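Local coordinates for protein lactaldehyde dehydrogenase (Methanocaldococcus jannaschii, PDB 3PQA) that oxidises lactaldehyde to lactate with NAD as the preferred cofactor, a step in coenzyme F420 biosynthesis, and works as a homotetramer, at residues V250-D255 and L282-I287. Numbering follows the deposited sequence.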
loop_
_atom_site.group_PDB
_atom_site.type_symbol
_atom_site.label_atom_id
_atom_site.label_comp_id
_atom_site.label_asym_id
_atom_site.label_seq_id
_atom_site.Cartn_x
_atom_site.Cartn_y
_atom_site.Cartn_z
ATOM N N VAL B 250 8.210 -15.477 -30.828
ATOM C CA VAL B 250 6.952 -15.663 -31.547
ATOM C C VAL B 250 6.677 -17.154 -31.556
ATOM O O VAL B 250 7.369 -17.904 -32.263
ATOM C CB VAL B 250 7.033 -15.132 -32.996
ATOM C CG1 VAL B 250 5.706 -15.370 -33.764
ATOM C CG2 VAL B 250 7.395 -13.648 -33.019
ATOM N N LEU B 251 5.694 -17.584 -30.764
ATOM C CA LEU B 251 5.320 -19.007 -30.720
ATOM C C LEU B 251 4.437 -19.376 -31.916
ATOM O O LEU B 251 3.864 -18.506 -32.558
ATOM C CB LEU B 251 4.617 -19.365 -29.409
ATOM C CG LEU B 251 5.419 -19.153 -28.118
ATOM C CD1 LEU B 251 4.713 -19.822 -26.955
ATOM C CD2 LEU B 251 6.813 -19.721 -28.253
ATOM N N LYS B 252 4.319 -20.665 -32.205
ATOM C CA LYS B 252 3.604 -21.106 -33.405
ATOM C C LYS B 252 2.108 -20.787 -33.394
ATOM O O LYS B 252 1.474 -20.802 -34.444
ATOM C CB LYS B 252 3.834 -22.602 -33.662
ATOM C CG LYS B 252 3.242 -23.523 -32.603
ATOM C CD LYS B 252 3.610 -24.983 -32.902
ATOM C CE LYS B 252 3.054 -25.922 -31.845
ATOM N NZ LYS B 252 3.753 -25.755 -30.525
ATOM N N ASP B 253 1.544 -20.514 -32.217
ATOM C CA ASP B 253 0.132 -20.164 -32.131
ATOM C C ASP B 253 -0.132 -18.648 -32.132
ATOM O O ASP B 253 -1.271 -18.219 -31.938
ATOM C CB ASP B 253 -0.509 -20.808 -30.897
ATOM C CG ASP B 253 -0.084 -20.140 -29.611
ATOM O OD1 ASP B 253 1.130 -19.856 -29.452
ATOM O OD2 ASP B 253 -0.964 -19.874 -28.773
ATOM N N ALA B 254 0.906 -17.842 -32.337
ATOM C CA ALA B 254 0.772 -16.377 -32.341
ATOM C C ALA B 254 -0.111 -15.879 -33.481
ATOM O O ALA B 254 -0.136 -16.479 -34.554
ATOM C CB ALA B 254 2.146 -15.728 -32.430
ATOM N N ASP B 255 -0.860 -14.802 -33.221
ATOM C CA ASP B 255 -1.519 -14.053 -34.286
ATOM C C ASP B 255 -0.427 -13.339 -35.092
ATOM O O ASP B 255 0.123 -12.347 -34.627
ATOM C CB ASP B 255 -2.490 -13.030 -33.692
ATOM C CG ASP B 255 -3.231 -12.225 -34.760
ATOM O OD1 ASP B 255 -2.629 -11.853 -35.791
ATOM O OD2 ASP B 255 -4.432 -11.945 -34.557
ATOM N N LEU B 282 13.020 -14.527 -31.957
ATOM C CA LEU B 282 13.002 -15.984 -31.986
ATOM C C LEU B 282 11.635 -16.417 -32.497
ATOM O O LEU B 282 10.608 -15.989 -31.972
ATOM C CB LEU B 282 13.298 -16.565 -30.595
ATOM C CG LEU B 282 14.475 -15.947 -29.834
ATOM C CD1 LEU B 282 14.648 -16.621 -28.472
ATOM C CD2 LEU B 282 15.747 -16.067 -30.657
ATOM N N VAL B 283 11.621 -17.249 -33.533
ATOM C CA VAL B 283 10.364 -17.657 -34.148
ATOM C C VAL B 283 10.325 -19.170 -34.314
ATOM O O VAL B 283 11.321 -19.789 -34.682
ATOM C CB VAL B 283 10.097 -16.899 -35.495
ATOM C CG1 VAL B 283 11.213 -17.152 -36.526
ATOM C CG2 VAL B 283 8.712 -17.239 -36.057
ATOM N N ASP B 284 9.178 -19.765 -34.004
ATOM C CA ASP B 284 9.025 -21.210 -34.161
ATOM C C ASP B 284 9.313 -21.636 -35.597
ATOM O O ASP B 284 8.823 -21.004 -36.534
ATOM C CB ASP B 284 7.622 -21.660 -33.773
ATOM C CG ASP B 284 7.544 -23.161 -33.581
ATOM O OD1 ASP B 284 7.731 -23.609 -32.436
ATOM O OD2 ASP B 284 7.339 -23.893 -34.575
ATOM N N GLU B 285 10.088 -22.715 -35.744
ATOM C CA GLU B 285 10.426 -23.295 -37.051
ATOM C C GLU B 285 9.217 -23.442 -37.952
ATOM O O GLU B 285 9.300 -23.191 -39.167
ATOM C CB GLU B 285 11.066 -24.681 -36.887
ATOM C CG GLU B 285 12.515 -24.636 -36.433
ATOM C CD GLU B 285 13.133 -26.015 -36.242
ATOM O OE1 GLU B 285 12.483 -27.026 -36.597
ATOM O OE2 GLU B 285 14.257 -26.087 -35.705
ATOM N N SER B 286 8.106 -23.861 -37.352
ATOM C CA SER B 286 6.913 -24.221 -38.105
ATOM C C SER B 286 6.284 -23.010 -38.809
ATOM O O SER B 286 5.596 -23.172 -39.817
ATOM C CB SER B 286 5.888 -24.944 -37.212
ATOM O OG SER B 286 5.041 -24.023 -36.538
ATOM N N ILE B 287 6.543 -21.804 -38.300
ATOM C CA ILE B 287 5.927 -20.604 -38.875
ATOM C C ILE B 287 6.950 -19.568 -39.374
ATOM O O ILE B 287 6.565 -18.460 -39.771
ATOM C CB ILE B 287 4.946 -19.910 -37.881
ATOM C CG1 ILE B 287 5.646 -19.572 -36.562
ATOM C CG2 ILE B 287 3.687 -20.763 -37.655
ATOM C CD1 ILE B 287 5.005 -18.394 -35.832
HETATM O O HOH W 1 6.147 -22.293 -30.642
#
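L282 hands its carbonyl O to the backbone N of V250, a short bond of 2.7 Å between N and O that ties strand 278-284 to the parallel strand 246-250. At V283 the two strands are in register, with V283 CG2 lying 4.1 Å from V250 CB on the face that helix 256-268 packs against through L256 and L263. The CA of V283 also points its hydrogen at V250 O, just ahead of the second ladder bond, in which D284 N meets that same oxygen at 3.1 Å. Past this point the strands give way to turns, and D284 changes role: with CG anti to its own backbone N (chi1 -165°), its carboxylate lies beside K252. OD1 takes a hydrogen bond from a water that in turn accepts from K252 N, while OD2 receives S286 N at 2.9 Å, closing an Asx turn. K252 NZ stays 4.9 Å from D284 OD1; E381, a long and weak ion-pair partner, and K406 also lie near this amine, so any pull from D284 is probably modest. S286 swings its OG back to within 3.4 Å of K252 CB. I287, the N-cap residue of helix 288-300, packs CD1 on V250 CG1 at 3.7 Å and reaches L251 O, which A254 N also binds to close a type I turn. Direct pairing thus stops at D284 N; beyond it one carboxylate serves both segments, satisfying K252 N-H through water and holding its own turn.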